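Local coordinates for protein HAD-superfamily hydrolase, subfamily IA, variant 1 (Ehrlichia chaffeensis, PDB 3KZX) that probably hydrolyses 2-phosphoglycolate to glycolate and phosphate, as a phosphatase of the HAD-like hydrolase superfamily, at residues A[30-35]-A[131-136]; A[53-58]-A[82-87]. One frame throughout, in Å; residues are numbered along the deposited sequence.

Interaction 1. Residues A[30-35]-A[131-136]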
# COMPACT_ATOMS: atom_id res chain seq x y z
N PHE A 30 -1.59 3.52 -6.58
CA PHE A 30 -1.06 2.49 -5.70
C PHE A 30 -1.38 2.78 -4.26
O PHE A 30 -1.32 3.92 -3.84
CB PHE A 30 0.47 2.43 -5.78
CG PHE A 30 1.00 1.94 -7.10
CD1 PHE A 30 1.26 0.58 -7.30
CD2 PHE A 30 1.26 2.81 -8.15
CE1 PHE A 30 1.75 0.11 -8.49
CE2 PHE A 30 1.76 2.33 -9.37
CZ PHE A 30 2.01 1.00 -9.52
N ASP A 31 -1.67 1.75 -3.48
CA ASP A 31 -1.60 1.90 -2.05
C ASP A 31 -0.15 1.72 -1.63
O ASP A 31 0.67 1.21 -2.41
CB ASP A 31 -2.48 0.83 -1.40
CG ASP A 31 -2.86 1.16 0.06
OD1 ASP A 31 -2.40 2.18 0.62
OD2 ASP A 31 -3.67 0.40 0.61
N TRP A 32 0.17 2.15 -0.40
CA TRP A 32 1.52 2.13 0.10
C TRP A 32 1.76 0.84 0.94
O TRP A 32 2.32 -0.14 0.45
CB TRP A 32 1.77 3.45 0.88
CG TRP A 32 3.12 3.65 1.39
CD1 TRP A 32 3.50 3.67 2.70
CD2 TRP A 32 4.32 3.82 0.62
NE1 TRP A 32 4.85 3.86 2.80
CE2 TRP A 32 5.38 3.96 1.54
CE3 TRP A 32 4.60 3.87 -0.75
CZ2 TRP A 32 6.70 4.16 1.13
CZ3 TRP A 32 5.92 4.06 -1.15
CH2 TRP A 32 6.95 4.20 -0.21
N TYR A 33 1.25 0.81 2.16
CA TYR A 33 1.52 -0.32 3.03
C TYR A 33 0.84 -1.59 2.51
O TYR A 33 -0.33 -1.57 2.20
CB TYR A 33 1.01 -0.05 4.45
CG TYR A 33 1.86 0.90 5.30
CD1 TYR A 33 3.26 0.89 5.23
CD2 TYR A 33 1.26 1.74 6.19
CE1 TYR A 33 4.00 1.76 6.01
CE2 TYR A 33 2.00 2.60 7.00
CZ TYR A 33 3.36 2.62 6.90
OH TYR A 33 4.07 3.46 7.74
N ASN A 34 1.60 -2.69 2.41
CA ASN A 34 1.09 -4.00 1.97
C ASN A 34 0.72 -4.10 0.48
O ASN A 34 0.21 -5.12 0.02
CB ASN A 34 0.00 -4.48 2.91
CG ASN A 34 0.46 -4.42 4.36
OD1 ASN A 34 1.43 -5.09 4.74
ND2 ASN A 34 -0.18 -3.59 5.16
N THR A 35 1.04 -3.05 -0.27
CA THR A 35 0.98 -3.05 -1.73
C THR A 35 2.40 -2.72 -2.20
O THR A 35 3.22 -3.63 -2.40
CB THR A 35 -0.13 -2.07 -2.24
OG1 THR A 35 -1.39 -2.51 -1.68
CG2 THR A 35 -0.22 -2.08 -3.79
N GLU A 131 1.53 13.61 5.69
CA GLU A 131 2.86 14.20 5.84
C GLU A 131 3.92 13.15 6.03
O GLU A 131 4.96 13.22 5.38
CB GLU A 131 2.90 15.25 6.97
CG GLU A 131 2.11 16.52 6.64
CD GLU A 131 2.64 17.27 5.41
OE1 GLU A 131 3.86 17.57 5.34
OE2 GLU A 131 1.82 17.56 4.52
N ARG A 132 3.65 12.15 6.88
CA ARG A 132 4.65 11.10 7.12
C ARG A 132 4.75 10.20 5.89
O ARG A 132 5.84 9.75 5.53
CB ARG A 132 4.28 10.26 8.36
CG ARG A 132 4.38 11.01 9.73
CD ARG A 132 5.84 11.33 10.12
NE ARG A 132 6.75 10.30 9.62
CZ ARG A 132 8.03 10.47 9.31
NH1 ARG A 132 8.64 11.66 9.47
NH2 ARG A 132 8.72 9.43 8.83
N LEU A 133 3.61 9.95 5.25
CA LEU A 133 3.60 9.21 3.97
C LEU A 133 4.53 9.83 2.92
O LEU A 133 5.39 9.14 2.33
CB LEU A 133 2.17 9.12 3.45
CG LEU A 133 1.98 8.54 2.07
CD1 LEU A 133 2.33 7.03 2.07
CD2 LEU A 133 0.50 8.84 1.58
N ARG A 134 4.40 11.14 2.72
CA ARG A 134 5.27 11.84 1.77
C ARG A 134 6.73 11.83 2.17
O ARG A 134 7.59 11.75 1.30
CB ARG A 134 4.81 13.28 1.50
CG ARG A 134 3.54 13.36 0.64
CD ARG A 134 3.03 14.78 0.41
NE ARG A 134 2.26 15.31 1.55
CZ ARG A 134 0.98 15.02 1.81
NH1 ARG A 134 0.26 14.24 0.99
NH2 ARG A 134 0.40 15.56 2.86
N SER A 135 7.02 11.89 3.48
CA SER A 135 8.39 11.80 3.95
C SER A 135 8.98 10.42 3.67
O SER A 135 10.13 10.33 3.23
CB SER A 135 8.49 12.15 5.44
OG SER A 135 9.80 11.85 5.90
N GLU A 136 8.21 9.36 3.91
CA GLU A 136 8.70 8.00 3.65
C GLU A 136 8.95 7.77 2.19
O GLU A 136 9.89 7.08 1.84
CB GLU A 136 7.72 6.91 4.09
CG GLU A 136 7.62 6.73 5.56
CD GLU A 136 8.96 6.50 6.22
OE1 GLU A 136 9.91 6.03 5.56
OE2 GLU A 136 9.02 6.79 7.42
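The indole of Trp32 takes the methyl CD1 of Leu133 over one face, set off toward the rim, while CB of Glu136 approaches CZ2 of the six-membered ring obliquely. The other flat group beside it is the phenol of Tyr33, whose own face receives CD1 of the indole. This is HAD motif I, Asp31-Trp32-Tyr33-Asn34-Thr35, leaving the end of strand 27-30 in the Rossmann-like core and meeting helix 130-139; its aspartate, Asp31, matches the nucleophile position of the superfamily, whereas Tyr33 stands where the signature usually has a second aspartate.

The pairing is a CH-pi contact: CD1 of Leu133 stands 3.8 Å from the centroid of the five-membered ring of Trp32, 23° off the ring normal. Its shortest approach is to CG of Trp32, at 3.5 Å, so the methyl presses on the root of the indole. With CG anti to the backbone N (chi1 -176°), Trp32 sends its ring out toward the helix, and its six-membered ring reaches Glu136 through CZ2, 4.2 Å from CB.

Beyond CB, Glu136 bends away, and its OE2 accepts the backbone N-H of Asp100 and also forms a salt bridge with NH2 of Arg132 at 3.0 Å; as a hydrogen bond this second link is weak, and OE2 lies at the guanidinium edge. In the core, Trp32 also touches Ile124 and Leu133 touches Ser126, both of strand 121-126. Asp31 OD2 pairs with Lys159, and Tyr33 OH bonds to Asp100 and Lys128. The other oxygen of Asp31, OD1, takes the backbone N-H of Trp32 at 2.8 Å, the N-H lying above the carboxylate plane.

Interaction 2. Residues A[53-58]-A[82-87]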
# COMPACT_ATOMS: atom_id res chain seq x y z
N ASP A 53 1.22 -5.59 23.57
CA ASP A 53 0.72 -4.86 24.77
C ASP A 53 -0.80 -4.62 24.75
O ASP A 53 -1.51 -5.04 25.69
CB ASP A 53 1.42 -3.51 24.91
CG ASP A 53 2.42 -3.49 26.01
OD1 ASP A 53 2.09 -2.91 27.09
OD2 ASP A 53 3.51 -4.10 25.81
N GLN A 54 -1.28 -3.93 23.71
CA GLN A 54 -2.73 -3.67 23.49
C GLN A 54 -3.51 -4.98 23.55
O GLN A 54 -4.61 -5.04 24.12
CB GLN A 54 -3.03 -3.02 22.14
CG GLN A 54 -2.42 -1.64 21.82
CD GLN A 54 -2.46 -1.31 20.31
OE1 GLN A 54 -1.44 -1.01 19.67
NE2 GLN A 54 -3.66 -1.37 19.72
N MET A 55 -2.92 -6.04 23.00
CA MET A 55 -3.57 -7.34 22.91
C MET A 55 -3.47 -8.12 24.22
O MET A 55 -3.95 -9.25 24.31
CB MET A 55 -2.98 -8.16 21.75
CG MET A 55 -3.21 -7.54 20.38
SD MET A 55 -2.65 -8.46 18.91
CE MET A 55 -3.80 -9.86 18.83
N GLY A 56 -2.83 -7.52 25.23
CA GLY A 56 -2.75 -8.11 26.58
C GLY A 56 -1.50 -8.93 26.82
O GLY A 56 -1.23 -9.29 27.95
N TYR A 57 -0.73 -9.25 25.78
CA TYR A 57 0.41 -10.12 25.98
C TYR A 57 1.44 -9.45 26.90
O TYR A 57 1.64 -8.23 26.88
CB TYR A 57 1.06 -10.56 24.67
CG TYR A 57 0.23 -11.48 23.79
CD1 TYR A 57 0.44 -12.86 23.77
CD2 TYR A 57 -0.76 -10.96 22.96
CE1 TYR A 57 -0.33 -13.69 22.94
CE2 TYR A 57 -1.52 -11.77 22.14
CZ TYR A 57 -1.31 -13.12 22.13
OH TYR A 57 -2.08 -13.90 21.30
N LYS A 58 2.03 -10.26 27.76
CA LYS A 58 3.33 -10.01 28.36
C LYS A 58 3.84 -11.43 28.31
O LYS A 58 3.10 -12.30 27.85
CB LYS A 58 3.21 -9.48 29.79
N TRP A 82 -3.70 -13.76 14.91
CA TRP A 82 -2.69 -13.19 13.99
C TRP A 82 -3.27 -12.10 13.12
O TRP A 82 -2.70 -11.01 13.05
CB TRP A 82 -2.06 -14.29 13.10
CG TRP A 82 -1.17 -13.72 12.01
CD1 TRP A 82 -1.35 -13.83 10.67
CD2 TRP A 82 0.01 -12.95 12.20
NE1 TRP A 82 -0.34 -13.17 10.00
CE2 TRP A 82 0.51 -12.62 10.92
CE3 TRP A 82 0.70 -12.49 13.33
CZ2 TRP A 82 1.67 -11.86 10.74
CZ3 TRP A 82 1.85 -11.73 13.15
CH2 TRP A 82 2.33 -11.43 11.87
N LYS A 83 -4.41 -12.38 12.49
CA LYS A 83 -5.11 -11.40 11.68
C LYS A 83 -5.41 -10.12 12.46
O LYS A 83 -5.16 -9.04 11.96
CB LYS A 83 -6.40 -11.98 11.08
N GLU A 84 -5.91 -10.26 13.69
CA GLU A 84 -6.15 -9.09 14.55
C GLU A 84 -4.84 -8.32 14.76
O GLU A 84 -4.82 -7.12 14.67
CB GLU A 84 -6.75 -9.52 15.90
CG GLU A 84 -6.48 -8.57 17.06
CD GLU A 84 -7.10 -9.00 18.38
OE1 GLU A 84 -7.53 -10.17 18.53
OE2 GLU A 84 -7.13 -8.18 19.31
N ALA A 85 -3.75 -9.04 15.03
CA ALA A 85 -2.44 -8.41 15.18
C ALA A 85 -2.09 -7.60 13.94
O ALA A 85 -1.66 -6.45 14.04
CB ALA A 85 -1.38 -9.45 15.48
N THR A 86 -2.32 -8.15 12.75
CA THR A 86 -1.94 -7.41 11.52
C THR A 86 -2.79 -6.13 11.30
O THR A 86 -2.30 -5.13 10.79
CB THR A 86 -1.99 -8.30 10.28
OG1 THR A 86 -3.35 -8.67 10.02
CG2 THR A 86 -1.16 -9.53 10.51
N ILE A 87 -4.05 -6.19 11.70
CA ILE A 87 -4.92 -5.03 11.70
C ILE A 87 -4.41 -3.92 12.63
O ILE A 87 -4.34 -2.76 12.23
CB ILE A 87 -6.37 -5.41 12.09
CG1 ILE A 87 -7.03 -6.27 10.98
CG2 ILE A 87 -7.22 -4.14 12.34
CD1 ILE A 87 -8.14 -7.13 11.42
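The chain leaves helix 45-54 through a Schellman motif, with Gly56 at positive phi (94°); just before it, CA of Met55 lies 7.9 Å from CA of Ala85 in the first turn of helix 82-95. Both helices belong to the helical cap inserted after motif I, as in related HAD phosphatases.

Met55 carries the contact from its side. Its sulfur SD lies against the backbone of the facing helix, 3.7 Å from CA of Ala85, and nearly as close to the methyl of that residue. From there a bend at the last torsion (chi3 70°) swings CE to the side of Glu84, whose extended side chain comes in from the opposite direction. The methyl sits over the carboxylate carbon, CE to CD of Glu84 being 3.4 Å, with each of the two oxygens of Glu84 3.8 Å from that CE.

A single arginine ties the polar parts together: Arg81 forms a salt bridge to OE2 of Glu84 through NH2 and donates to the carbonyl O of Met55 through NH1. Leu88 also touches Met55, while Phe48 and Leu78 pack on Ala85.

No directional polar bond, then, joins the two segments; the flexible thioether packs on the helix surface and its methyl on the face of the carboxylate, whose charge is balanced by Arg81.

Overall arrangement
The two contacts illustrate how one fold divides packing between core and cap. The centre of interaction 1 lies about 6 Å from the centre of the chain, where segment 30-35 meets helix 130-139 within the Rossmann-like core, beside the probable active site; the centre of interaction 2, which joins the end of helix 45-54 to the start of helix 82-95 in the cap, lies about 21 Å away. The two centres are 23 Å apart, the nearest atoms about 6 Å. Interaction 2 is nested within the loop closed by interaction 1, consistent with a cap inserted into the core. Helix 82-95 begins in interaction 2, and its Glu90 accepts a weak hydrogen bond from Asn34 of motif I.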